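Local coordinates for protein TRAP dicarboxylate transporter, DctP subunit (Chromohalobacter salexigens, PDB 4P1L) that binds D-glucuronate and probably delivers it to a tripartite ATP-independent periplasmic (TRAP) transporter for uptake into the cell, at residues E75-G80 with A85-G90; G123-D128 with V318-D323; Y174-D179 with Y304-Q309; S211-G216 with Q274-K279; A241-E244 with D250-A253. One frame throughout, in Å; residues are numbered along the deposited sequence. Where two conformers were deposited one is given.

Contact 1: E75-G80 with A85-G90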
# COMPACT_ATOMS: atom_id res chain seq x y z
N GLU A 75 13.17 4.98 -6.45
CA GLU A 75 14.30 5.20 -7.33
C GLU A 75 15.64 5.14 -6.59
O GLU A 75 16.56 4.48 -7.04
CB GLU A 75 14.15 6.56 -8.02
CG GLU A 75 15.24 6.89 -9.02
CD GLU A 75 14.90 8.12 -9.88
OE1 GLU A 75 14.16 9.02 -9.39
OE2 GLU A 75 15.35 8.17 -11.05
N GLN A 76 15.73 5.83 -5.46
CA GLN A 76 16.94 5.86 -4.67
C GLN A 76 17.29 4.48 -4.13
O GLN A 76 18.45 4.17 -3.97
CB GLN A 76 16.80 6.81 -3.48
CG GLN A 76 16.71 8.28 -3.80
CD GLN A 76 16.55 9.10 -2.54
OE1 GLN A 76 17.48 9.19 -1.72
NE2 GLN A 76 15.36 9.66 -2.34
N THR A 77 16.27 3.66 -3.84
CA THR A 77 16.54 2.31 -3.33
C THR A 77 17.01 1.37 -4.44
O THR A 77 17.92 0.55 -4.24
CB THR A 77 15.30 1.73 -2.60
OG1 THR A 77 14.87 2.65 -1.59
CG2 THR A 77 15.66 0.41 -1.93
N ARG A 78 16.41 1.47 -5.62
CA ARG A 78 16.88 0.68 -6.76
C ARG A 78 18.35 0.93 -7.09
O ARG A 78 19.04 0.02 -7.53
CB ARG A 78 16.05 0.96 -8.00
CG ARG A 78 14.61 0.45 -7.87
CD ARG A 78 13.80 0.79 -9.09
NE ARG A 78 14.30 0.14 -10.29
CZ ARG A 78 14.12 0.61 -11.52
NH1 ARG A 78 13.44 1.74 -11.73
NH2 ARG A 78 14.62 -0.04 -12.55
N SER A 79 18.81 2.15 -6.89
CA SER A 79 20.15 2.52 -7.29
C SER A 79 21.12 2.32 -6.13
O SER A 79 22.33 2.45 -6.29
CB SER A 79 20.19 3.96 -7.82
OG SER A 79 20.04 4.90 -6.79
N GLY A 80 20.59 2.01 -4.94
CA GLY A 80 21.42 1.72 -3.79
C GLY A 80 21.79 2.94 -2.98
O GLY A 80 22.59 2.83 -2.05
N ALA A 85 13.58 -0.18 2.67
CA ALA A 85 12.38 0.61 2.68
C ALA A 85 11.13 -0.27 2.80
O ALA A 85 11.15 -1.46 2.47
CB ALA A 85 12.31 1.45 1.44
N ASN A 86 10.07 0.37 3.26
CA ASN A 86 8.70 -0.14 3.24
C ASN A 86 7.99 0.63 2.13
O ASN A 86 7.76 1.83 2.23
CB ASN A 86 8.09 0.07 4.63
CG ASN A 86 6.57 -0.02 4.67
OD1 ASN A 86 5.95 0.66 5.47
ND2 ASN A 86 5.97 -0.86 3.83
N PHE A 87 7.72 -0.06 1.02
CA PHE A 87 6.98 0.54 -0.07
C PHE A 87 5.60 -0.09 -0.21
O PHE A 87 5.47 -1.32 -0.16
CB PHE A 87 7.70 0.35 -1.40
CG PHE A 87 9.01 1.06 -1.50
CD1 PHE A 87 9.13 2.40 -1.14
CD2 PHE A 87 10.14 0.39 -1.94
CE1 PHE A 87 10.32 3.05 -1.23
CE2 PHE A 87 11.36 1.06 -2.05
CZ PHE A 87 11.44 2.40 -1.68
N ASN A 88 4.60 0.74 -0.44
CA ASN A 88 3.31 0.28 -0.96
C ASN A 88 3.47 -0.18 -2.42
O ASN A 88 4.19 0.45 -3.23
CB ASN A 88 2.28 1.40 -0.83
CG ASN A 88 0.87 0.93 -1.15
OD1 ASN A 88 0.47 0.91 -2.31
ND2 ASN A 88 0.11 0.58 -0.12
N MSE A 89 2.83 -1.29 -2.75
CA MSE A 89 2.95 -1.86 -4.10
C MSE A 89 2.22 -1.09 -5.18
O MSE A 89 2.47 -1.30 -6.37
CB MSE A 89 2.49 -3.32 -4.12
CG MSE A 89 3.39 -4.27 -3.36
SE MSE A 89 5.24 -4.40 -4.09
CE MSE A 89 4.91 -5.89 -5.30
N GLY A 90 1.32 -0.19 -4.79
CA GLY A 90 0.65 0.69 -5.75
C GLY A 90 1.60 1.52 -6.60
O GLY A 90 1.57 1.43 -7.84
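Thr-77 OG1 is the polar atom at the heart of this contact. It is hydrogen-bonded to Ala-73 O, one turn back in its own helix, and it also meets Phe-87 on the strand. Thr-77 OG1 lies 3.4 Å from Phe-87 CZ. It sits at the ring edge, near the ring plane, so it meets C-H groups and not the pi face. Thr-77 CB comes within 4.0 Å of Phe-87 CE2. The threonine hydroxyl lies beside its backbone N (chi1 -54°), and from there it serves the helix carbonyl and still borders the strand. Ala-85 CB reaches the same hydroxyl, 4.1 Å from Thr-77 OG1. That methyl also lies over one face of the Phe-87 ring, offset toward the rim. Gln-70, Ala-73 and Ile-74 of the helix pack on the phenylalanine as well. The polar atom is thus buried but satisfied.

The helix closes at Gly-80 in a Schellman motif. The strand leads into the sugar pocket, where Asn-88 touches the bound glucuronate. Asn-88 OD1 accepts from Gly-90 N at 2.8 Å, an Asx turn, and Asn-88 ND2 binds Glu-234. Helix 70-78 joins the parallel strands 59-62 and 84-88, with strand 26-29 between them. This is a beta-alpha-beta crossover of the periplasmic binding protein fold.

Contact 2: G123-D128 with V318-D323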
# COMPACT_ATOMS: atom_id res chain seq x y z
N GLY A 123 3.26 -15.00 -4.10
CA GLY A 123 4.07 -13.91 -3.58
C GLY A 123 5.51 -13.97 -4.10
O GLY A 123 6.14 -12.92 -4.32
N GLU A 124 6.03 -15.17 -4.29
CA GLU A 124 7.40 -15.32 -4.78
C GLU A 124 7.54 -14.78 -6.20
O GLU A 124 8.58 -14.25 -6.56
CB GLU A 124 7.87 -16.78 -4.72
CG GLU A 124 8.29 -17.26 -3.34
CD GLU A 124 9.52 -16.52 -2.80
OE1 GLU A 124 10.42 -16.15 -3.59
OE2 GLU A 124 9.57 -16.31 -1.57
N ARG A 125 6.50 -14.94 -7.01
CA ARG A 125 6.55 -14.39 -8.36
C ARG A 125 6.68 -12.86 -8.30
O ARG A 125 7.30 -12.25 -9.17
CB ARG A 125 5.28 -14.72 -9.13
CG ARG A 125 5.14 -16.15 -9.53
CD ARG A 125 3.90 -16.34 -10.37
NE ARG A 125 3.09 -17.45 -9.89
CZ ARG A 125 1.92 -17.82 -10.41
NH1 ARG A 125 1.41 -17.17 -11.45
NH2 ARG A 125 1.26 -18.85 -9.88
N PHE A 126 6.05 -12.23 -7.32
CA PHE A 126 6.18 -10.77 -7.16
C PHE A 126 7.58 -10.38 -6.70
O PHE A 126 8.17 -9.39 -7.18
CB PHE A 126 5.13 -10.19 -6.22
CG PHE A 126 3.75 -10.18 -6.81
CD1 PHE A 126 3.42 -9.25 -7.80
CD2 PHE A 126 2.80 -11.09 -6.40
CE1 PHE A 126 2.18 -9.25 -8.36
CE2 PHE A 126 1.54 -11.09 -6.98
CZ PHE A 126 1.22 -10.16 -7.94
N ALA A 127 8.13 -11.16 -5.77
CA ALA A 127 9.49 -10.93 -5.32
C ALA A 127 10.45 -11.06 -6.50
O ALA A 127 11.36 -10.25 -6.66
CB ALA A 127 9.87 -11.92 -4.22
N ASP A 128 10.25 -12.09 -7.33
CA ASP A 128 11.09 -12.28 -8.50
C ASP A 128 11.05 -11.05 -9.40
O ASP A 128 12.07 -10.60 -9.93
CB ASP A 128 10.65 -13.52 -9.29
CG ASP A 128 11.05 -14.82 -8.62
OD1 ASP A 128 11.84 -14.81 -7.66
OD2 ASP A 128 10.57 -15.87 -9.08
N VAL A 318 -3.06 -12.93 -12.93
CA VAL A 318 -4.39 -12.44 -12.57
C VAL A 318 -5.34 -13.61 -12.22
O VAL A 318 -5.99 -13.60 -11.17
CB VAL A 318 -5.01 -11.60 -13.70
CG1 VAL A 318 -6.42 -11.16 -13.32
CG2 VAL A 318 -4.12 -10.38 -14.04
N THR A 319 -5.40 -14.62 -13.10
CA THR A 319 -6.32 -15.73 -12.88
C THR A 319 -5.88 -16.63 -11.73
O THR A 319 -6.73 -17.16 -11.02
CB THR A 319 -6.56 -16.55 -14.18
OG1 THR A 319 -5.34 -17.12 -14.62
CG2 THR A 319 -7.09 -15.67 -15.28
N ASP A 320 -4.57 -16.75 -11.50
CA ASP A 320 -4.11 -17.57 -10.38
C ASP A 320 -4.54 -16.93 -9.04
O ASP A 320 -4.97 -17.62 -8.12
CB ASP A 320 -2.60 -17.80 -10.40
CG ASP A 320 -2.15 -18.80 -11.48
OD1 ASP A 320 -2.99 -19.51 -12.07
OD2 ASP A 320 -0.92 -18.86 -11.75
N ILE A 321 -4.44 -15.60 -8.95
CA ILE A 321 -4.85 -14.92 -7.74
C ILE A 321 -6.36 -15.06 -7.54
O ILE A 321 -6.84 -15.32 -6.43
CB ILE A 321 -4.42 -13.44 -7.77
CG1 ILE A 321 -2.90 -13.35 -7.60
CG2 ILE A 321 -5.15 -12.65 -6.66
CD1 ILE A 321 -2.31 -11.98 -8.00
N GLN A 322 -7.13 -14.87 -8.61
CA GLN A 322 -8.57 -15.00 -8.52
C GLN A 322 -8.95 -16.43 -8.12
O GLN A 322 -9.79 -16.64 -7.25
CB GLN A 322 -9.24 -14.67 -9.83
CG GLN A 322 -9.04 -13.22 -10.30
CD GLN A 322 -9.60 -13.01 -11.70
OE1 GLN A 322 -9.41 -13.85 -12.59
NE2 GLN A 322 -10.29 -11.90 -11.90
N ASP A 323 -8.32 -17.41 -8.76
CA ASP A 323 -8.66 -18.80 -8.53
C ASP A 323 -8.29 -19.23 -7.11
O ASP A 323 -8.95 -20.10 -6.54
CB ASP A 323 -7.97 -19.70 -9.56
CG ASP A 323 -8.56 -19.55 -10.97
OD1 ASP A 323 -9.56 -18.84 -11.13
OD2 ASP A 323 -8.00 -20.15 -11.90
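Arg-125 and Asp-320 meet with their side chains at about a right angle. The guanidinium and carboxylate planes are 86° apart. The arginine comes end-on and spends both terminal nitrogens on one oxygen: NH1 and NH2 each lie 2.9 Å from Asp-320 OD2. That oxygen stays in the guanidinium plane, between the two N-H groups, and neither bond is quite straight. OD2 takes NH1 on its anti lone pair, away from the other carboxylate oxygen. NH2 also arrives on the anti side, but out of the carboxylate plane. A bend at chi3 of Arg-125 (-131°) helps bring NH1 and NH2 to Asp-320 OD2. Arg-125 NE makes a further salt bridge to Glu-121 OE2 of its own helix.

Beside the ion pair, Phe-126 and Ile-321 approach from opposite directions. The methyl Ile-321 CD1 meets the ring edge in its plane, 4.0 Å from Phe-126 CZ. Ile-122 and Leu-317 also pack here, between helix 121-132 and the C-terminal helix 315-323. The two helices are far apart in sequence.

The contact is thus a partly exposed ion pair next to a buried apolar pair. Arg-125 is shared between two acids, Asp-320 across the interface and Glu-121 beside it. Such a setting would probably favour the ionised form of both carboxylates and ties the C-terminal helix down by charge as well as by packing.

Contact 3: Y174-D179 with Y304-Q309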
# COMPACT_ATOMS: atom_id res chain seq x y z
N TYR A 174 -5.63 3.66 -11.09
CA TYR A 174 -6.50 4.34 -10.10
C TYR A 174 -7.36 5.43 -10.72
O TYR A 174 -8.46 5.67 -10.28
CB TYR A 174 -5.68 4.92 -8.93
CG TYR A 174 -4.76 3.93 -8.26
CD1 TYR A 174 -5.11 2.58 -8.19
CD2 TYR A 174 -3.55 4.33 -7.73
CE1 TYR A 174 -4.26 1.65 -7.58
CE2 TYR A 174 -2.69 3.42 -7.14
CZ TYR A 174 -3.03 2.08 -7.07
OH TYR A 174 -2.18 1.18 -6.45
N VAL A 175 -6.83 6.13 -11.72
CA VAL A 175 -7.65 7.10 -12.45
C VAL A 175 -8.74 6.35 -13.23
O VAL A 175 -9.92 6.74 -13.23
CB VAL A 175 -6.78 7.96 -13.37
CG1 VAL A 175 -7.65 8.91 -14.23
CG2 VAL A 175 -5.75 8.71 -12.56
N GLN A 176 -8.36 5.26 -13.89
CA GLN A 176 -9.33 4.45 -14.59
C GLN A 176 -10.38 3.96 -13.60
O GLN A 176 -11.59 3.97 -13.90
CB GLN A 176 -8.65 3.30 -15.33
CG GLN A 176 -9.42 2.81 -16.51
CD GLN A 176 -8.72 1.67 -17.22
OE1 GLN A 176 -7.66 1.19 -16.77
NE2 GLN A 176 -9.33 1.21 -18.31
N MSE A 177 -9.94 3.53 -12.42
CA MSE A 177 -10.87 3.06 -11.39
C MSE A 177 -11.92 4.11 -10.99
O MSE A 177 -13.13 3.84 -11.04
CB MSE A 177 -10.09 2.62 -10.15
CG MSE A 177 -10.95 2.22 -8.97
SE MSE A 177 -9.88 1.84 -7.39
CE MSE A 177 -9.60 3.72 -6.86
N ILE A 178 -11.47 5.31 -10.63
CA ILE A 178 -12.39 6.38 -10.28
C ILE A 178 -13.31 6.76 -11.46
O ILE A 178 -14.52 6.99 -11.30
CB ILE A 178 -11.64 7.63 -9.81
CG1 ILE A 178 -10.85 7.34 -8.52
CG2 ILE A 178 -12.62 8.80 -9.58
CD1 ILE A 178 -11.71 6.95 -7.34
N ASP A 179 -12.74 6.82 -12.66
CA ASP A 179 -13.50 7.18 -13.83
C ASP A 179 -14.60 6.19 -14.11
O ASP A 179 -15.71 6.58 -14.45
CB ASP A 179 -12.60 7.29 -15.07
CG ASP A 179 -11.72 8.51 -15.06
OD1 ASP A 179 -11.71 9.25 -14.05
OD2 ASP A 179 -11.04 8.72 -16.07
N TYR A 304 -9.85 -4.72 -16.17
CA TYR A 304 -9.25 -6.04 -16.23
C TYR A 304 -9.03 -6.45 -17.69
O TYR A 304 -7.97 -6.97 -18.04
CB TYR A 304 -10.14 -7.07 -15.53
CG TYR A 304 -10.03 -7.12 -14.01
CD1 TYR A 304 -10.58 -6.14 -13.20
CD2 TYR A 304 -9.39 -8.18 -13.39
CE1 TYR A 304 -10.49 -6.22 -11.80
CE2 TYR A 304 -9.28 -8.27 -12.01
CZ TYR A 304 -9.82 -7.29 -11.22
OH TYR A 304 -9.75 -7.39 -9.86
N ASP A 305 -10.04 -6.23 -18.54
CA ASP A 305 -9.94 -6.60 -19.95
C ASP A 305 -8.75 -5.90 -20.63
O ASP A 305 -7.96 -6.54 -21.37
CB ASP A 305 -11.23 -6.23 -20.71
CG ASP A 305 -12.45 -7.02 -20.27
OD1 ASP A 305 -12.33 -8.02 -19.54
OD2 ASP A 305 -13.55 -6.62 -20.69
N GLN A 306 -8.62 -4.60 -20.38
CA GLN A 306 -7.57 -3.81 -21.01
C GLN A 306 -6.22 -4.28 -20.48
O GLN A 306 -5.26 -4.35 -21.21
CB GLN A 306 -7.76 -2.29 -20.75
CG GLN A 306 -6.53 -1.43 -21.12
CD GLN A 306 -6.62 0.03 -20.67
OE1 GLN A 306 -7.72 0.58 -20.50
NE2 GLN A 306 -5.46 0.67 -20.46
N PHE A 307 -6.17 -4.59 -19.19
CA PHE A 307 -4.93 -5.00 -18.56
C PHE A 307 -4.39 -6.29 -19.16
O PHE A 307 -3.21 -6.35 -19.52
CB PHE A 307 -5.07 -5.15 -17.04
CG PHE A 307 -3.76 -5.42 -16.37
CD1 PHE A 307 -2.91 -4.37 -16.06
CD2 PHE A 307 -3.34 -6.73 -16.13
CE1 PHE A 307 -1.67 -4.60 -15.47
CE2 PHE A 307 -2.10 -6.98 -15.53
CZ PHE A 307 -1.26 -5.90 -15.21
N VAL A 308 -5.23 -7.30 -19.30
CA VAL A 308 -4.78 -8.59 -19.79
C VAL A 308 -4.48 -8.53 -21.31
O VAL A 308 -3.63 -9.25 -21.80
CB VAL A 308 -5.74 -9.76 -19.40
CG1 VAL A 308 -5.83 -9.89 -17.86
CG2 VAL A 308 -7.09 -9.60 -20.01
N GLN A 309 -5.14 -7.65 -22.04
CA GLN A 309 -4.76 -7.43 -23.44
C GLN A 309 -3.36 -6.79 -23.58
O GLN A 309 -2.57 -7.14 -24.48
CB GLN A 309 -5.84 -6.57 -24.13
CG GLN A 309 -7.19 -7.30 -24.28
CD GLN A 309 -8.32 -6.39 -24.75
OE1 GLN A 309 -8.09 -5.39 -25.44
NE2 GLN A 309 -9.54 -6.74 -24.40
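Between 174-179 and 304-309 the nearest CA atoms are those of Gln-176 and Gln-306, 10.6 Å apart. The gap is bridged by two long side chains. In both, CG stands opposite the backbone N (chi1 -154° in Gln-176, 167° in Gln-306) and the chain runs straight on from there. This is the reach that lets the two amides meet between the helices. They cross obliquely, with their planes 44° apart. Gln-176 NE2 lies 2.8 Å from Gln-306 OE1, but the bond is poorly aligned and weak. The same Gln-306 OE1 is 3.6 Å from Gln-176 CD. Gln-306 was modelled in two conformers. The bond is measured for the one conformer considered, and is doubtful as a lasting link.

Helix 172-181 belongs to a beta-alpha-beta unit. It joins the parallel strands 165-168 and 184-187, and Val-175 and Ile-178 pack on both of them. Gln-176 instead reaches across to helix 301-310, near the C-terminal end of the chain.

The other end of the Gln-306 amide is held within its own helix, where NE2 is hydrogen-bonded to Glu-310 OE2. Replacing Gln-176 by an alanine would probably leave Gln-306 OE1 without its donor from this helix and set that amide freer to turn. Both glutamines are partly exposed and also touch a neighbouring molecule in the crystal, whose packing may influence their poses.

Contact 4: S211-G216 with Q274-K279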
# COMPACT_ATOMS: atom_id res chain seq x y z
N SER A 211 -4.54 5.35 7.80
CA SER A 211 -4.03 6.48 7.03
C SER A 211 -5.00 7.65 7.09
O SER A 211 -4.59 8.79 7.32
CB SER A 211 -3.79 6.06 5.58
OG SER A 211 -2.62 5.27 5.47
N TYR A 212 -6.28 7.34 6.88
CA TYR A 212 -7.35 8.32 6.93
C TYR A 212 -7.29 9.08 8.25
O TYR A 212 -7.43 10.28 8.27
CB TYR A 212 -8.67 7.58 6.78
CG TYR A 212 -9.94 8.39 6.91
CD1 TYR A 212 -10.19 9.48 6.11
CD2 TYR A 212 -10.93 8.02 7.84
CE1 TYR A 212 -11.41 10.19 6.21
CE2 TYR A 212 -12.12 8.70 7.94
CZ TYR A 212 -12.36 9.78 7.13
OH TYR A 212 -13.56 10.44 7.26
N GLU A 213 -7.04 8.35 9.34
CA GLU A 213 -6.95 8.94 10.68
C GLU A 213 -5.62 9.66 10.93
O GLU A 213 -5.61 10.87 11.24
CB GLU A 213 -7.23 7.87 11.75
CG GLU A 213 -6.94 8.33 13.19
CD GLU A 213 -5.49 8.08 13.64
OE1 GLU A 213 -5.02 6.93 13.51
OE2 GLU A 213 -4.83 9.01 14.15
N SER A 214 -4.50 8.95 10.76
CA SER A 214 -3.20 9.52 11.10
C SER A 214 -2.82 10.73 10.26
O SER A 214 -2.20 11.66 10.76
CB SER A 214 -2.07 8.48 11.05
OG SER A 214 -1.88 7.97 9.73
N SER A 215 -3.22 10.74 8.99
CA SER A 215 -2.96 11.88 8.10
C SER A 215 -3.78 13.12 8.42
O SER A 215 -3.48 14.20 7.93
CB SER A 215 -3.31 11.52 6.66
OG SER A 215 -4.72 11.36 6.56
N GLY A 216 -4.85 12.96 9.20
CA GLY A 216 -5.75 14.06 9.52
C GLY A 216 -6.85 14.27 8.49
O GLY A 216 -7.62 15.22 8.62
N GLN A 274 -8.55 -0.83 14.46
CA GLN A 274 -9.65 -0.65 15.41
C GLN A 274 -9.49 0.63 16.21
O GLN A 274 -10.47 1.34 16.43
CB GLN A 274 -9.79 -1.85 16.34
CG GLN A 274 -10.43 -3.07 15.67
CD GLN A 274 -11.69 -2.72 14.85
OE1 GLN A 274 -12.73 -2.32 15.40
NE2 GLN A 274 -11.60 -2.88 13.54
N ALA A 275 -8.26 0.94 16.61
CA ALA A 275 -8.03 2.19 17.35
C ALA A 275 -8.31 3.41 16.48
O ALA A 275 -8.87 4.42 16.97
CB ALA A 275 -6.62 2.25 17.88
N SER A 276 -7.91 3.36 15.21
CA SER A 276 -8.15 4.49 14.31
C SER A 276 -9.66 4.65 14.08
O SER A 276 -10.21 5.77 14.13
CB SER A 276 -7.38 4.36 12.98
OG SER A 276 -6.00 4.61 13.20
N LYS A 277 -10.36 3.53 13.88
CA LYS A 277 -11.81 3.59 13.68
C LYS A 277 -12.54 4.23 14.85
O LYS A 277 -13.44 5.06 14.66
CB LYS A 277 -12.39 2.21 13.42
CG LYS A 277 -13.86 2.22 13.08
CD LYS A 277 -14.32 0.83 12.69
CE LYS A 277 -15.82 0.79 12.53
NZ LYS A 277 -16.28 -0.58 12.28
N GLN A 278 -12.19 3.83 16.06
CA GLN A 278 -12.87 4.36 17.24
C GLN A 278 -12.60 5.86 17.37
O GLN A 278 -13.48 6.64 17.73
CB GLN A 278 -12.44 3.64 18.51
CG GLN A 278 -13.41 3.90 19.69
CD GLN A 278 -14.88 3.66 19.33
OE1 GLN A 278 -15.27 2.57 18.88
NE2 GLN A 278 -15.71 4.70 19.49
N LYS A 279 -11.37 6.25 17.06
CA LYS A 279 -11.02 7.66 17.15
C LYS A 279 -11.83 8.49 16.16
O LYS A 279 -12.39 9.52 16.51
CB LYS A 279 -9.52 7.85 16.91
CG LYS A 279 -9.11 9.30 16.72
CD LYS A 279 -7.60 9.44 16.71
CE LYS A 279 -7.18 10.87 16.41
NZ LYS A 279 -5.72 11.00 16.06
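Glu-213 meets a buried serine where the helices come close, and an exposed lysine that reaches in by its long chain. On the buried side the CA atoms of Glu-213 and Ser-276 are 5.9 Å apart. Glu-213 CB rests 3.7 Å from Ser-276 CB. Ser-276 OG donates a short bond of 2.5 Å to Glu-213 OE1, on the anti lone pair of that oxygen.

On the solvent side Lys-279 is fully extended. It crosses the glutamate at about a right angle and lays CD 3.7 Å from Glu-213 CG. Its NZ forms a salt bridge of 2.9 Å to Glu-213 OE2, reaching it from out of the carboxylate plane. A sharp bend at chi2 of Glu-213 (-89°) turns the carboxylate so that each oxygen has its own partner. With an alanine in place of Glu-213, the Lys-279 amine would probably lose its partner in this contact and Ser-276 OG its carboxylate acceptor.

Helix 209-214 follows Asn-207 and Asn-208 of the glucuronate site, and its Ser-211 lines the pocket. The contact therefore docks a pocket helix on the long helix 248-282, a hallmark of TRAP solute-binding proteins.

Contact 5: A241-E244 with D250-A253. With SO4 (sulfate ion), chain E.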
# COMPACT_ATOMS: atom_id res chain seq x y z
N ALA A 241 22.09 -3.88 -4.41
CA ALA A 241 23.50 -3.59 -4.18
C ALA A 241 23.87 -3.79 -2.71
O ALA A 241 24.90 -4.39 -2.39
CB ALA A 241 23.81 -2.16 -4.59
N SER A 242 23.03 -3.28 -1.82
CA SER A 242 23.30 -3.39 -0.39
C SER A 242 23.20 -4.83 0.09
O SER A 242 23.95 -5.27 0.95
CB SER A 242 22.33 -2.51 0.41
OG SER A 242 22.49 -1.16 0.06
N TRP A 243 22.25 -5.55 -0.48
CA TRP A 243 22.03 -6.96 -0.16
C TRP A 243 23.23 -7.82 -0.54
O TRP A 243 23.71 -8.63 0.26
CB TRP A 243 20.78 -7.42 -0.92
CG TRP A 243 20.23 -8.75 -0.49
CD1 TRP A 243 20.07 -9.85 -1.27
CD2 TRP A 243 19.74 -9.12 0.81
NE1 TRP A 243 19.51 -10.88 -0.54
CE2 TRP A 243 19.30 -10.46 0.74
CE3 TRP A 243 19.64 -8.45 2.03
CZ2 TRP A 243 18.79 -11.15 1.85
CZ3 TRP A 243 19.12 -9.14 3.14
CH2 TRP A 243 18.69 -10.46 3.02
N GLU A 244 23.73 -7.63 -1.76
CA GLU A 244 24.81 -8.45 -2.28
C GLU A 244 26.14 -8.24 -1.55
O GLU A 244 26.97 -9.15 -1.50
CB GLU A 244 24.99 -8.18 -3.77
CG GLU A 244 23.82 -8.69 -4.58
CD GLU A 244 24.03 -8.54 -6.08
OE1 GLU A 244 24.77 -7.62 -6.50
OE2 GLU A 244 23.42 -9.35 -6.81
N ASP A 250 24.81 -13.07 7.23
CA ASP A 250 24.04 -11.87 7.56
C ASP A 250 22.75 -11.75 6.73
O ASP A 250 21.71 -11.30 7.25
CB ASP A 250 24.90 -10.62 7.44
CG ASP A 250 25.83 -10.42 8.64
OD1 ASP A 250 25.72 -11.20 9.63
OD2 ASP A 250 26.65 -9.48 8.60
N ARG A 251 22.78 -12.14 5.46
CA ARG A 251 21.55 -12.16 4.66
C ARG A 251 20.51 -13.07 5.33
O ARG A 251 19.34 -12.71 5.44
CB ARG A 251 21.79 -12.64 3.22
CG ARG A 251 22.34 -11.56 2.27
CD ARG A 251 22.40 -12.04 0.81
NE ARG A 251 23.49 -12.99 0.59
CZ ARG A 251 24.76 -12.61 0.44
NH1 ARG A 251 25.71 -13.53 0.26
NH2 ARG A 251 25.08 -11.32 0.47
N GLN A 252 20.92 -14.25 5.76
CA GLN A 252 19.97 -15.18 6.37
C GLN A 252 19.36 -14.56 7.64
O GLN A 252 18.15 -14.67 7.90
CB GLN A 252 20.64 -16.54 6.67
CG GLN A 252 19.85 -17.45 7.60
CD GLN A 252 20.53 -18.80 7.86
OE1 GLN A 252 21.41 -19.23 7.11
NE2 GLN A 252 20.12 -19.47 8.93
N ALA A 253 20.20 -13.88 8.42
CA ALA A 253 19.76 -13.24 9.64
C ALA A 253 18.80 -12.07 9.36
O ALA A 253 17.80 -11.90 10.07
CB ALA A 253 20.97 -12.75 10.47
S SO4 E . 19.12 -14.73 -0.79
O1 SO4 E . 18.71 -14.82 0.61
O2 SO4 E . 18.56 -15.85 -1.52
O3 SO4 E . 18.66 -13.49 -1.43
O4 SO4 E . 20.58 -14.74 -0.85
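Arg-251 lies across the indole of Trp-243 and grips the backbone behind it. Its aliphatic part covers the ring face. Arg-251 CG stands 3.5 Å above the ring plane, over the centre of the indole. CD sits 3.6 Å from the centroid of the five-membered ring, a CH-pi contact over the face. The guanidinium is turned 67° from the ring and its CZ is far from it, so any cation-pi attraction is weak at most. A bend at chi3 (-74°) carries the head group off the ring to the main chain. There Arg-251 NH2 donates to Trp-243 O at 3.0 Å, with the oxygen at the guanidinium edge. The same NH2 also bonds Leu-246 O.

At the indole edge, Trp-243 NE1 points almost straight (172°) at O3 of a sulfate, 2.9 Å away. The ion probably came from the crystallisation liquor, and Arg-255 holds it too.

Farther out, Trp-243 is buried against Ile-136 and Leu-138 of strand 135-141 and against Ile-254. Ser-247 OG accepts a hydrogen bond from Asp-250 N at the start of helix 248-282, a short connection after helix 240-245. Asp-250 also forms a salt bridge with Arg-56.

Arg-251 thus ties helix 248-282 to helix 240-245 (Trp-243 O) and to the residue after it (Leu-246 O). Its charge probably helps, with Arg-255, to make this surface attractive to an anion.

Contact 1 comes first along the chain. The other four are nested: contact 5 lies within the span of contact 4, that within contact 3, and that within contact 2. Contacts 1 and 5 lie on the same side of the chain's centre, about 16 Å apart between centres. Contact 4 lies on the opposite side from contact 1. Contacts 4 and 5 share helix 248-282, yet their centres are about 35 Å apart, so that helix runs along much of the molecule. Contacts 2 and 3 touch through the successive helices 301-310 and 315-323, where Val-318 packs on Phe-307. Contacts 1 and 3 meet at Gly-90 and Tyr-174. Contacts 1 and 4 each hold a pocket residue and so approach the bound glucuronate from different parts of the fold.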